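Local atomic coordinates of SidF, inhibitor of growth family, member 3 (Legionella pneumophila subsp. pneumophila, PDB entry 4FYE), a protein that is a phosphoinositide phosphatase from Legionella, probably removing the 3-phosphate from the inositol headgroup of membrane phosphoinositide lipids. Residues 300-305 with 406-411; 356-361 with 382-387; 308-313 with 341-346; 378-383 with 412-417. The protein carries 1 engineered substitution. One frame throughout, in Å; residues are numbered along the deposited sequence.

Contact 1: 300-305 with 406-411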
loop_
_atom_site.group_PDB
_atom_site.type_symbol
_atom_site.label_atom_id
_atom_site.label_comp_id
_atom_site.label_asym_id
_atom_site.label_seq_id
_atom_site.Cartn_x
_atom_site.Cartn_y
_atom_site.Cartn_z
ATOM N N GLU A 300 -15.187 -0.910 -3.615
ATOM C CA GLU A 300 -14.353 -2.097 -3.749
ATOM C C GLU A 300 -13.357 -2.162 -2.620
ATOM O O GLU A 300 -13.144 -3.202 -2.017
ATOM C CB GLU A 300 -13.651 -2.134 -5.093
ATOM C CG GLU A 300 -12.860 -3.428 -5.402
ATOM C CD GLU A 300 -11.780 -3.271 -6.502
ATOM O OE1 GLU A 300 -10.817 -4.091 -6.540
ATOM O OE2 GLU A 300 -11.842 -2.324 -7.332
ATOM N N VAL A 301 -12.763 -1.025 -2.300
ATOM C CA VAL A 301 -11.888 -0.947 -1.145
ATOM C C VAL A 301 -12.589 -1.407 0.145
ATOM O O VAL A 301 -11.940 -1.993 0.998
ATOM C CB VAL A 301 -11.311 0.498 -0.975
ATOM C CG1 VAL A 301 -10.652 0.751 0.405
ATOM C CG2 VAL A 301 -10.377 0.786 -2.107
ATOM N N ILE A 302 -13.877 -1.104 0.310
ATOM C CA ILE A 302 -14.605 -1.555 1.511
ATOM C C ILE A 302 -14.737 -3.051 1.458
ATOM O O ILE A 302 -14.541 -3.750 2.435
ATOM C CB ILE A 302 -15.975 -0.911 1.657
ATOM C CG1 ILE A 302 -15.802 0.602 1.633
ATOM C CG2 ILE A 302 -16.693 -1.424 2.922
ATOM C CD1 ILE A 302 -16.889 1.363 2.321
ATOM N N GLN A 303 -15.021 -3.558 0.285
ATOM C CA GLN A 303 -15.143 -4.960 0.142
ATOM C C GLN A 303 -13.827 -5.688 0.486
ATOM O O GLN A 303 -13.838 -6.721 1.180
ATOM C CB GLN A 303 -15.579 -5.279 -1.276
ATOM C CG GLN A 303 -15.827 -6.756 -1.478
ATOM C CD GLN A 303 -16.455 -7.044 -2.800
ATOM O OE1 GLN A 303 -15.739 -7.367 -3.749
ATOM N NE2 GLN A 303 -17.780 -6.896 -2.893
ATOM N N THR A 304 -12.702 -5.136 0.058
ATOM C CA THR A 304 -11.395 -5.761 0.304
ATOM C C THR A 304 -11.041 -5.629 1.803
ATOM O O THR A 304 -10.494 -6.565 2.355
ATOM C CB THR A 304 -10.345 -5.113 -0.613
ATOM O OG1 THR A 304 -10.819 -5.208 -1.953
ATOM C CG2 THR A 304 -8.917 -5.768 -0.532
ATOM N N LEU A 305 -11.375 -4.530 2.493
ATOM C CA LEU A 305 -11.028 -4.538 3.893
ATOM C C LEU A 305 -11.837 -5.553 4.690
ATOM O O LEU A 305 -11.326 -6.216 5.608
ATOM C CB LEU A 305 -11.198 -3.180 4.481
ATOM C CG LEU A 305 -10.419 -1.981 3.928
ATOM C CD1 LEU A 305 -10.029 -1.103 5.070
ATOM C CD2 LEU A 305 -9.179 -2.194 3.092
ATOM N N THR A 406 -23.515 -8.697 2.371
ATOM C CA THR A 406 -23.762 -8.037 3.646
ATOM C C THR A 406 -23.517 -6.552 3.565
ATOM O O THR A 406 -22.609 -6.090 2.885
ATOM C CB THR A 406 -22.631 -8.284 4.678
ATOM O OG1 THR A 406 -21.687 -9.239 4.216
ATOM C CG2 THR A 406 -23.146 -8.576 6.032
ATOM N N ALA A 407 -24.204 -5.827 4.407
ATOM C CA ALA A 407 -23.841 -4.450 4.688
ATOM C C ALA A 407 -22.529 -4.479 5.463
ATOM O O ALA A 407 -22.330 -5.424 6.200
ATOM C CB ALA A 407 -24.955 -3.793 5.506
ATOM N N VAL A 408 -21.644 -3.500 5.280
ATOM C CA VAL A 408 -20.409 -3.371 6.085
ATOM C C VAL A 408 -20.241 -1.910 6.507
ATOM O O VAL A 408 -20.279 -1.043 5.649
ATOM C CB VAL A 408 -19.116 -3.719 5.333
ATOM C CG1 VAL A 408 -17.892 -3.374 6.219
ATOM C CG2 VAL A 408 -19.017 -5.225 5.001
ATOM N N GLY A 409 -20.020 -1.657 7.817
ATOM C CA GLY A 409 -19.809 -0.320 8.403
ATOM C C GLY A 409 -18.447 0.231 7.965
ATOM O O GLY A 409 -17.488 -0.534 7.819
ATOM N N TYR A 410 -18.349 1.541 7.714
ATOM C CA TYR A 410 -17.062 2.166 7.301
ATOM C C TYR A 410 -16.685 3.398 8.130
ATOM O O TYR A 410 -17.540 4.166 8.558
ATOM C CB TYR A 410 -17.041 2.430 5.799
ATOM C CG TYR A 410 -15.766 3.012 5.247
ATOM C CD1 TYR A 410 -14.671 2.198 4.897
ATOM C CD2 TYR A 410 -15.656 4.406 5.049
ATOM C CE1 TYR A 410 -13.502 2.774 4.384
ATOM C CE2 TYR A 410 -14.528 4.973 4.513
ATOM C CZ TYR A 410 -13.463 4.179 4.188
ATOM O OH TYR A 410 -12.363 4.808 3.717
ATOM N N GLN A 411 -15.398 3.527 8.426
ATOM C CA GLN A 411 -14.844 4.695 9.089
ATOM C C GLN A 411 -13.548 5.047 8.373
ATOM O O GLN A 411 -12.680 4.195 8.212
ATOM C CB GLN A 411 -14.545 4.411 10.555
ATOM C CG GLN A 411 -15.793 4.140 11.392
ATOM C CD GLN A 411 -15.521 4.227 12.888
ATOM O OE1 GLN A 411 -15.352 3.198 13.555
ATOM N NE2 GLN A 411 -15.472 5.455 13.423
#
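The hydroxyl of Tyr410, whose ring root takes the tip of Ile302, is hydrogen-bonded to OE2 of Glu356 on the adjacent strand, an oxygen that Gln298 NE2 also grips. That bond ties down the far end of the phenol, while the near end meets the helix through hydrocarbon alone. Ile302 CD1 sits 3.5 Å from Tyr410 CD1 and 3.6 Å from Tyr410 CB, approaching obliquely. Ile302 CG1 follows behind it, 3.8 Å from Tyr410 CD1. The other branch of the isoleucine goes the other way: CG2 stands anti to the backbone N, and it rests 4.0 Å from Val408 CG1. One forked side chain therefore straddles two residues of the strand, Val408 and Tyr410, which lie two apart on an extended chain where side chains alternate, so both point toward the helix. Tyr410 has CG anti to its own backbone N (chi1 -178°), which carries the ring along the helix flank toward Glu356. On the helix, Glu300 O accepts from both Thr304 N and Thr304 OG1; the hydroxyl, 3.1 Å from Glu300 O, comes from above the carbonyl plane. Phe387 of helix 373-387 touches both Ile302 and Tyr410, and Leu305 reaches Val354. This is the helix-on-sheet layering of a mixed alpha-beta fold, with helix 284-311 laid against the four-stranded sheet.

Contact 2: 356-361 with 382-387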
loop_
_atom_site.group_PDB
_atom_site.type_symbol
_atom_site.label_atom_id
_atom_site.label_comp_id
_atom_site.label_asym_id
_atom_site.label_seq_id
_atom_site.Cartn_x
_atom_site.Cartn_y
_atom_site.Cartn_z
ATOM N N GLU A 356 -10.611 2.299 7.641
ATOM C CA GLU A 356 -9.480 2.504 6.774
ATOM C C GLU A 356 -8.670 3.730 7.162
ATOM O O GLU A 356 -9.242 4.804 7.335
ATOM C CB GLU A 356 -9.941 2.641 5.345
ATOM C CG GLU A 356 -8.794 2.817 4.367
ATOM C CD GLU A 356 -9.222 3.269 2.948
ATOM O OE1 GLU A 356 -8.280 3.447 2.128
ATOM O OE2 GLU A 356 -10.454 3.417 2.627
ATOM N N CYS A 357 -7.343 3.564 7.283
ATOM C CA CYS A 357 -6.419 4.688 7.476
ATOM C C CYS A 357 -5.521 4.830 6.226
ATOM O O CYS A 357 -4.605 4.037 5.985
ATOM C CB CYS A 357 -5.565 4.484 8.739
ATOM S SG CYS A 357 -4.290 5.792 8.964
ATOM N N TYR A 358 -5.799 5.821 5.411
ATOM C CA TYR A 358 -5.082 5.969 4.156
ATOM C C TYR A 358 -3.949 6.974 4.387
ATOM O O TYR A 358 -4.196 8.141 4.527
ATOM C CB TYR A 358 -6.093 6.380 3.065
ATOM C CG TYR A 358 -5.489 6.692 1.739
ATOM C CD1 TYR A 358 -4.419 5.956 1.236
ATOM C CD2 TYR A 358 -6.008 7.700 0.946
ATOM C CE1 TYR A 358 -3.869 6.260 -0.008
ATOM C CE2 TYR A 358 -5.439 8.028 -0.269
ATOM C CZ TYR A 358 -4.369 7.319 -0.745
ATOM O OH TYR A 358 -3.831 7.647 -1.990
ATOM N N THR A 359 -2.699 6.555 4.508
ATOM C CA THR A 359 -1.663 7.608 4.586
ATOM C C THR A 359 -1.128 7.897 3.178
ATOM O O THR A 359 -0.304 7.179 2.640
ATOM C CB THR A 359 -0.551 7.276 5.564
ATOM O OG1 THR A 359 -0.139 5.983 5.282
ATOM C CG2 THR A 359 -1.100 7.273 7.064
ATOM N N GLN A 360 -1.646 8.954 2.576
ATOM C CA GLN A 360 -1.238 9.310 1.222
ATOM C C GLN A 360 0.045 10.139 1.285
ATOM O O GLN A 360 0.309 10.842 2.290
ATOM C CB GLN A 360 -2.353 10.137 0.599
ATOM C CG GLN A 360 -2.233 10.410 -0.868
ATOM C CD GLN A 360 -3.356 11.341 -1.354
ATOM O OE1 GLN A 360 -3.604 12.434 -0.778
ATOM N NE2 GLN A 360 -4.033 10.920 -2.428
ATOM N N VAL A 361 0.799 10.115 0.192
ATOM C CA VAL A 361 2.156 10.612 0.186
ATOM C C VAL A 361 2.557 11.397 -1.127
ATOM O O VAL A 361 3.677 11.757 -1.346
ATOM C CB VAL A 361 3.008 9.394 0.588
ATOM C CG1 VAL A 361 3.880 8.901 -0.512
ATOM C CG2 VAL A 361 3.656 9.570 1.949
ATOM N N GLN A 382 -12.869 12.943 -0.339
ATOM C CA GLN A 382 -14.306 13.199 -0.338
ATOM C C GLN A 382 -15.125 11.887 -0.353
ATOM O O GLN A 382 -16.121 11.737 0.401
ATOM C CB GLN A 382 -14.614 14.106 -1.530
ATOM C CG GLN A 382 -16.051 14.182 -1.990
ATOM C CD GLN A 382 -16.291 15.278 -3.027
ATOM O OE1 GLN A 382 -17.385 15.868 -3.059
ATOM N NE2 GLN A 382 -15.269 15.582 -3.861
ATOM N N MET A 383 -14.702 10.929 -1.183
ATOM C CA MET A 383 -15.393 9.631 -1.247
ATOM C C MET A 383 -15.195 8.770 0.051
ATOM O O MET A 383 -16.126 8.146 0.540
ATOM C CB MET A 383 -15.078 8.882 -2.559
ATOM C CG MET A 383 -15.186 9.716 -3.835
ATOM S SD MET A 383 -16.777 10.546 -4.222
ATOM C CE MET A 383 -16.977 11.669 -2.877
ATOM N N MET A 384 -13.995 8.773 0.617
ATOM C CA MET A 384 -13.795 8.172 1.927
ATOM C C MET A 384 -14.754 8.751 2.951
ATOM O O MET A 384 -15.374 7.993 3.722
ATOM C CB MET A 384 -12.322 8.295 2.421
ATOM C CG MET A 384 -11.317 7.406 1.678
ATOM S SD MET A 384 -9.643 7.605 2.347
ATOM C CE MET A 384 -10.048 7.027 3.975
ATOM N N ASP A 385 -14.876 10.079 2.983
ATOM C CA ASP A 385 -15.793 10.736 3.955
ATOM C C ASP A 385 -17.273 10.552 3.586
ATOM O O ASP A 385 -18.143 10.633 4.462
ATOM C CB ASP A 385 -15.481 12.234 4.139
ATOM C CG ASP A 385 -14.522 12.527 5.314
ATOM O OD1 ASP A 385 -14.435 11.733 6.298
ATOM O OD2 ASP A 385 -13.836 13.589 5.236
ATOM N N ALA A 386 -17.548 10.331 2.297
ATOM C CA ALA A 386 -18.905 10.029 1.800
ATOM C C ALA A 386 -19.423 8.781 2.457
ATOM O O ALA A 386 -20.595 8.745 2.912
ATOM C CB ALA A 386 -18.879 9.815 0.293
ATOM N N PHE A 387 -18.558 7.757 2.526
ATOM C CA PHE A 387 -18.953 6.500 3.173
ATOM C C PHE A 387 -18.805 6.532 4.679
ATOM O O PHE A 387 -19.464 5.736 5.367
ATOM C CB PHE A 387 -18.178 5.297 2.612
ATOM C CG PHE A 387 -18.787 4.688 1.353
ATOM C CD1 PHE A 387 -19.946 3.872 1.425
ATOM C CD2 PHE A 387 -18.190 4.881 0.105
ATOM C CE1 PHE A 387 -20.476 3.253 0.277
ATOM C CE2 PHE A 387 -18.736 4.265 -1.049
ATOM C CZ PHE A 387 -19.869 3.434 -0.954
#
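A methionine methyl laid against a buried carboxylate is the odd feature here: Met384 CE lies 3.9 Å from Glu356 OE2 and 4.0 Å from Glu356 CD. The glutamate runs out extended from its strand and crosses the methionine at about a right angle. Its OE2 is held by Tyr410 OH and Gln298 NE2, and OE1 by a salt bridge with Arg273 and a hydrogen bond with Thr643 OG1; the methyl adds apolar cover beside an oxygen already bonded by others. The sulfur has a different neighbour. Met384 SD is 3.8 Å from Tyr358 CB and 3.9 Å from Tyr358 CD2, a Met-aromatic contact in which it stands 5.1 Å from the ring centroid and 70° off the ring normal. The bend at the end of the methionine (chi3 62°) turns the methyl toward the carboxylate while the sulfur stays nearest Tyr358. Gln360 CB lies over one face of the Tyr358 ring, toward its rim. Its amide NE2 adds a weak bond to Tyr358 OH, 3.3 Å long, and is also held by Gln376 O, while OE1 bonds Ser416 OG. Strand 353-360 runs parallel between 402-416 and 641-645. Glu356 and Tyr358 face helix 373-387, whereas Cys357 and Thr359 turn to helix 626-637; helix 482-514 packs against Met383 and Phe387, beyond the methionine that reaches the strand.

Contact 3: 308-313 with 341-346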
loop_
_atom_site.group_PDB
_atom_site.type_symbol
_atom_site.label_atom_id
_atom_site.label_comp_id
_atom_site.label_asym_id
_atom_site.label_seq_id
_atom_site.Cartn_x
_atom_site.Cartn_y
_atom_site.Cartn_z
ATOM N N ARG A 308 -10.234 -8.915 4.303
ATOM C CA ARG A 308 -9.010 -9.045 5.110
ATOM C C ARG A 308 -9.467 -9.410 6.578
ATOM O O ARG A 308 -8.917 -10.294 7.213
ATOM C CB ARG A 308 -8.138 -7.759 5.096
ATOM C CG ARG A 308 -7.073 -7.728 6.217
ATOM C CD ARG A 308 -5.924 -6.626 6.109
ATOM N NE ARG A 308 -6.337 -5.779 7.111
ATOM C CZ ARG A 308 -5.827 -5.521 8.282
ATOM N NH1 ARG A 308 -4.572 -5.778 8.661
ATOM N NH2 ARG A 308 -6.623 -4.771 8.989
ATOM N N GLN A 309 -10.526 -8.761 7.053
ATOM C CA GLN A 309 -10.955 -8.936 8.395
ATOM C C GLN A 309 -11.383 -10.383 8.582
ATOM O O GLN A 309 -11.031 -10.975 9.578
ATOM C CB GLN A 309 -12.073 -7.942 8.704
ATOM C CG GLN A 309 -12.464 -7.860 10.164
ATOM C CD GLN A 309 -13.383 -6.685 10.450
ATOM O OE1 GLN A 309 -14.573 -6.867 10.617
ATOM N NE2 GLN A 309 -12.825 -5.467 10.455
ATOM N N ILE A 310 -12.095 -10.979 7.620
ATOM C CA ILE A 310 -12.439 -12.388 7.703
ATOM C C ILE A 310 -11.154 -13.309 7.702
ATOM O O ILE A 310 -11.069 -14.303 8.493
ATOM C CB ILE A 310 -13.454 -12.812 6.599
ATOM C CG1 ILE A 310 -14.929 -12.557 6.973
ATOM C CG2 ILE A 310 -13.429 -14.331 6.408
ATOM C CD1 ILE A 310 -15.338 -11.171 7.311
ATOM N N ASP A 311 -10.174 -12.993 6.833
ATOM C CA ASP A 311 -8.898 -13.735 6.735
ATOM C C ASP A 311 -8.171 -13.768 8.069
ATOM O O ASP A 311 -7.397 -14.684 8.333
ATOM C CB ASP A 311 -7.891 -12.964 5.839
ATOM C CG ASP A 311 -8.268 -12.956 4.407
ATOM O OD1 ASP A 311 -9.345 -13.570 4.098
ATOM O OD2 ASP A 311 -7.492 -12.323 3.600
ATOM N N ARG A 312 -8.273 -12.675 8.814
ATOM C CA ARG A 312 -7.576 -12.573 10.070
ATOM C C ARG A 312 -8.312 -13.322 11.178
ATOM O O ARG A 312 -7.848 -13.324 12.291
ATOM C CB ARG A 312 -7.338 -11.115 10.437
ATOM C CG ARG A 312 -6.234 -10.566 9.552
ATOM C CD ARG A 312 -6.111 -9.059 9.377
ATOM N NE ARG A 312 -6.113 -8.278 10.617
ATOM C CZ ARG A 312 -5.086 -8.283 11.442
ATOM N NH1 ARG A 312 -4.039 -9.029 11.132
ATOM N NH2 ARG A 312 -5.081 -7.542 12.521
ATOM N N MET A 313 -9.438 -13.954 10.891
ATOM C CA MET A 313 -10.034 -14.842 11.898
ATOM C C MET A 313 -9.788 -16.331 11.714
ATOM O O MET A 313 -9.936 -16.904 10.609
ATOM C CB MET A 313 -11.512 -14.561 12.039
ATOM C CG MET A 313 -11.663 -13.104 12.485
ATOM S SD MET A 313 -13.315 -12.613 12.906
ATOM C CE MET A 313 -13.974 -12.659 11.290
ATOM N N GLN A 341 -18.871 -22.507 6.045
ATOM C CA GLN A 341 -20.099 -22.503 6.811
ATOM C C GLN A 341 -19.939 -21.535 8.003
ATOM O O GLN A 341 -20.818 -20.739 8.303
ATOM C CB GLN A 341 -20.410 -23.933 7.279
ATOM C CG GLN A 341 -21.789 -24.090 7.854
ATOM C CD GLN A 341 -21.983 -25.431 8.605
ATOM O OE1 GLN A 341 -21.057 -25.966 9.247
ATOM N NE2 GLN A 341 -23.198 -25.970 8.535
ATOM N N LEU A 342 -18.795 -21.604 8.668
ATOM C CA LEU A 342 -18.427 -20.667 9.700
ATOM C C LEU A 342 -18.473 -19.229 9.207
ATOM O O LEU A 342 -19.007 -18.379 9.899
ATOM C CB LEU A 342 -17.018 -20.981 10.184
ATOM C CG LEU A 342 -16.873 -21.856 11.427
ATOM C CD1 LEU A 342 -18.204 -22.406 11.935
ATOM C CD2 LEU A 342 -15.808 -22.921 11.219
ATOM N N ILE A 343 -17.947 -18.951 8.014
ATOM C CA ILE A 343 -17.887 -17.567 7.556
ATOM C C ILE A 343 -19.278 -17.046 7.291
ATOM O O ILE A 343 -19.658 -15.948 7.727
ATOM C CB ILE A 343 -17.003 -17.409 6.333
ATOM C CG1 ILE A 343 -15.568 -17.604 6.771
ATOM C CG2 ILE A 343 -17.167 -16.009 5.701
ATOM C CD1 ILE A 343 -14.599 -17.724 5.581
ATOM N N LYS A 344 -20.057 -17.886 6.633
ATOM C CA LYS A 344 -21.433 -17.570 6.335
ATOM C C LYS A 344 -22.264 -17.304 7.605
ATOM O O LYS A 344 -22.976 -16.342 7.669
ATOM C CB LYS A 344 -22.083 -18.686 5.494
ATOM C CG LYS A 344 -23.542 -18.354 5.202
ATOM C CD LYS A 344 -24.433 -19.524 4.840
ATOM C CE LYS A 344 -25.866 -19.107 5.115
ATOM N NZ LYS A 344 -26.804 -19.912 4.286
ATOM N N LEU A 345 -22.163 -18.164 8.600
ATOM C CA LEU A 345 -22.920 -17.960 9.819
ATOM C C LEU A 345 -22.398 -16.734 10.551
ATOM O O LEU A 345 -23.168 -15.967 11.066
ATOM C CB LEU A 345 -22.867 -19.204 10.721
ATOM C CG LEU A 345 -23.772 -20.362 10.259
ATOM C CD1 LEU A 345 -23.490 -21.705 10.936
ATOM C CD2 LEU A 345 -25.264 -20.058 10.376
ATOM N N TYR A 346 -21.083 -16.527 10.547
ATOM C CA TYR A 346 -20.483 -15.405 11.200
ATOM C C TYR A 346 -21.053 -14.116 10.634
ATOM O O TYR A 346 -21.389 -13.168 11.420
ATOM C CB TYR A 346 -18.951 -15.424 11.102
ATOM C CG TYR A 346 -18.308 -14.104 11.561
ATOM C CD1 TYR A 346 -18.425 -13.663 12.875
ATOM C CD2 TYR A 346 -17.654 -13.311 10.702
ATOM C CE1 TYR A 346 -17.879 -12.456 13.291
ATOM C CE2 TYR A 346 -17.101 -12.121 11.098
ATOM C CZ TYR A 346 -17.236 -11.692 12.397
ATOM O OH TYR A 346 -16.699 -10.477 12.814
#
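A trans first torsion in Tyr346 (chi1 169°) swings the phenol across to Met313, whose chain sets CG beside the backbone N (chi1 -61°) and then runs extended through chi2, carrying SD to the ring. The two side chains cross at about a right angle. Met313 SD stands 4.5 Å from the centroid of the Tyr346 ring, 31° off its normal, a Met-aromatic contact in an oblique pose; the modelled methyl lies too close to the ring for its exact place to be trusted. Ile310 meets the same ring at its edge, with CD1 4.3 Å from Tyr346 CE2. Its other branch serves Ile343: Ile310 CG2 is 3.7 Å from Ile343 CD1 and 3.9 Å from Ile343 CG1. Met313 follows the end of its helix, its N bonded to Ile310 O at 2.9 Å. Away from this apolar seam, Arg308 and Arg312 share the carboxylate of Asp265 through salt bridges. The contact joins the C-terminal end of helix 284-311 to helix 335-349. Leu318 of helix 315-320 touches Met313, Ile343 and Tyr346, and strand 391-399 meets Ile343 through Ile396 and Thr398.

Contact 4: 378-383 with 412-417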
loop_
_atom_site.group_PDB
_atom_site.type_symbol
_atom_site.label_atom_id
_atom_site.label_comp_id
_atom_site.label_asym_id
_atom_site.label_seq_id
_atom_site.Cartn_x
_atom_site.Cartn_y
_atom_site.Cartn_z
ATOM N N GLU A 378 -8.108 15.283 -3.390
ATOM C CA GLU A 378 -9.457 15.785 -3.169
ATOM C C GLU A 378 -10.595 14.772 -3.389
ATOM O O GLU A 378 -11.477 14.670 -2.539
ATOM C CB GLU A 378 -9.694 17.071 -3.925
ATOM C CG GLU A 378 -9.767 18.235 -2.972
ATOM C CD GLU A 378 -9.768 19.584 -3.674
ATOM O OE1 GLU A 378 -10.685 19.862 -4.502
ATOM O OE2 GLU A 378 -8.854 20.388 -3.369
ATOM N N TYR A 379 -10.540 13.981 -4.461
ATOM C CA TYR A 379 -11.612 13.039 -4.762
ATOM C C TYR A 379 -11.660 11.867 -3.802
ATOM O O TYR A 379 -12.736 11.317 -3.519
ATOM C CB TYR A 379 -11.446 12.501 -6.161
ATOM C CG TYR A 379 -11.725 13.498 -7.257
ATOM C CD1 TYR A 379 -11.770 14.867 -6.992
ATOM C CD2 TYR A 379 -11.955 13.081 -8.559
ATOM C CE1 TYR A 379 -12.050 15.793 -7.982
ATOM C CE2 TYR A 379 -12.162 14.011 -9.554
ATOM C CZ TYR A 379 -12.219 15.346 -9.238
ATOM O OH TYR A 379 -12.488 16.236 -10.177
ATOM N N VAL A 380 -10.493 11.460 -3.326
ATOM C CA VAL A 380 -10.412 10.239 -2.563
ATOM C C VAL A 380 -10.856 10.620 -1.176
ATOM O O VAL A 380 -11.740 9.965 -0.590
ATOM C CB VAL A 380 -8.986 9.623 -2.608
ATOM C CG1 VAL A 380 -8.800 8.630 -1.481
ATOM C CG2 VAL A 380 -8.680 8.969 -3.956
ATOM N N ARG A 381 -10.314 11.723 -0.669
ATOM C CA ARG A 381 -10.726 12.230 0.640
ATOM C C ARG A 381 -12.252 12.499 0.736
ATOM O O ARG A 381 -12.870 12.224 1.740
ATOM C CB ARG A 381 -9.839 13.418 1.035
ATOM C CG ARG A 381 -10.542 14.636 1.575
ATOM C CD ARG A 381 -10.847 14.513 3.041
ATOM N NE ARG A 381 -12.218 14.929 3.322
ATOM C CZ ARG A 381 -13.057 15.581 2.506
ATOM N NH1 ARG A 381 -12.703 15.953 1.283
ATOM N NH2 ARG A 381 -14.280 15.867 2.927
ATOM N N GLN A 382 -12.869 12.943 -0.339
ATOM C CA GLN A 382 -14.306 13.199 -0.338
ATOM C C GLN A 382 -15.125 11.887 -0.353
ATOM O O GLN A 382 -16.121 11.737 0.401
ATOM C CB GLN A 382 -14.614 14.106 -1.530
ATOM C CG GLN A 382 -16.051 14.182 -1.990
ATOM C CD GLN A 382 -16.291 15.278 -3.027
ATOM O OE1 GLN A 382 -17.385 15.868 -3.059
ATOM N NE2 GLN A 382 -15.269 15.582 -3.861
ATOM N N MET A 383 -14.702 10.929 -1.183
ATOM C CA MET A 383 -15.393 9.631 -1.247
ATOM C C MET A 383 -15.195 8.770 0.051
ATOM O O MET A 383 -16.126 8.146 0.540
ATOM C CB MET A 383 -15.078 8.882 -2.559
ATOM C CG MET A 383 -15.186 9.716 -3.835
ATOM S SD MET A 383 -16.777 10.546 -4.222
ATOM C CE MET A 383 -16.977 11.669 -2.877
ATOM N N ALA A 412 -13.440 6.303 7.965
ATOM C CA ALA A 412 -12.315 6.844 7.286
ATOM C C ALA A 412 -11.318 7.632 8.175
ATOM O O ALA A 412 -11.679 8.347 9.119
ATOM C CB ALA A 412 -12.825 7.783 6.244
ATOM N N ARG A 413 -10.047 7.489 7.842
ATOM C CA ARG A 413 -9.060 8.389 8.337
ATOM C C ARG A 413 -8.060 8.574 7.178
ATOM O O ARG A 413 -7.500 7.619 6.639
ATOM C CB ARG A 413 -8.349 7.839 9.581
ATOM C CG ARG A 413 -9.196 7.250 10.705
ATOM C CD ARG A 413 -9.528 8.396 11.568
ATOM N NE ARG A 413 -10.132 8.001 12.805
ATOM C CZ ARG A 413 -11.442 8.046 13.010
ATOM N NH1 ARG A 413 -12.240 8.423 12.018
ATOM N NH2 ARG A 413 -11.948 7.724 14.201
ATOM N N MET A 414 -7.830 9.822 6.809
ATOM C CA MET A 414 -7.049 10.071 5.683
ATOM C C MET A 414 -6.106 11.163 6.012
ATOM O O MET A 414 -6.557 12.178 6.533
ATOM C CB MET A 414 -7.886 10.490 4.510
ATOM C CG MET A 414 -6.899 10.791 3.395
ATOM S SD MET A 414 -7.774 11.141 1.916
ATOM C CE MET A 414 -6.531 11.454 0.726
ATOM N N SER A 415 -4.810 10.957 5.698
ATOM C CA SER A 415 -3.797 12.043 5.791
ATOM C C SER A 415 -3.063 12.241 4.481
ATOM O O SER A 415 -3.005 11.356 3.672
ATOM C CB SER A 415 -2.784 11.796 6.914
ATOM O OG SER A 415 -2.078 10.576 6.750
ATOM N N SER A 416 -2.470 13.397 4.254
ATOM C CA SER A 416 -1.785 13.554 3.006
ATOM C C SER A 416 -0.606 14.455 3.209
ATOM O O SER A 416 -0.757 15.673 3.265
ATOM C CB SER A 416 -2.737 14.124 2.005
ATOM O OG SER A 416 -2.082 14.222 0.767
ATOM N N TRP A 417 0.583 13.871 3.355
ATOM C CA TRP A 417 1.751 14.710 3.582
ATOM C C TRP A 417 2.785 14.273 2.623
ATOM O O TRP A 417 3.233 13.101 2.673
ATOM C CB TRP A 417 2.327 14.481 4.953
ATOM C CG TRP A 417 1.620 15.098 6.121
ATOM C CD1 TRP A 417 1.558 16.462 6.461
ATOM C CD2 TRP A 417 0.950 14.396 7.209
ATOM N NE1 TRP A 417 0.857 16.629 7.632
ATOM C CE2 TRP A 417 0.482 15.433 8.141
ATOM C CE3 TRP A 417 0.703 13.080 7.493
ATOM C CZ2 TRP A 417 -0.218 15.128 9.287
ATOM C CZ3 TRP A 417 -0.001 12.766 8.656
ATOM C CH2 TRP A 417 -0.468 13.763 9.523
#
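Met414 reaches from its strand straight to the flank of the helix, where its thioether lies against the base of Arg381. Every torsion of the methionine is near 180° (chi1 177°), giving a fully extended rod whose end meets the helix backbone. SD is modelled 3.2 Å from Arg381 CB, a separation too short to be relied on at this resolution, and CE continues past to 4.0 Å from Arg381 N and 4.2 Å from Val380 CG1. Arg381 takes part only through this root. Its chain bends at the second and third torsions, and the guanidinium leads away from the strand, where NH2 forms a salt bridge with Glu543 and NE one with Asp385. The valine lies alongside, its flank also touching Tyr358. In the fold, helix 373-387 follows strand 353-360 and leads into the antiparallel hairpin 391-399/402-416, whose second strand returns parallel to 353-360. Met414 thus joins that returning strand to the helix packed over it, between Phe377 and Met384 of the same helix. The next side chain back along the strand points to the other face: Arg413 curls so that NH1 bonds Ala412 O at 3.0 Å, the donor lying above the carbonyl plane, and NH2 makes a salt bridge with Asp451 of helix 438-458.

In the fold
Contacts 2 and 4 have centres only about 4 Å apart, because helix 373-387 packs over the neighbouring strands 353-360 and 402-416; Tyr358 N and Arg413 O join those strands at 2.8 Å. Contact 1 uses the same long strand farther back and lies about 13 Å from contact 2 between centres. Helix 284-311 then carries the layer outward to contact 3, about 14 Å from contact 1 and about 28 Å from contact 4, centre to centre. Strand 641-645, the other neighbour of 353-360, leads into the loop before helix 652-668. That loop is probably the CX5R P-loop, its cysteine apparently replaced by an engineered serine, which would place contact 2 one strand from the probable active site.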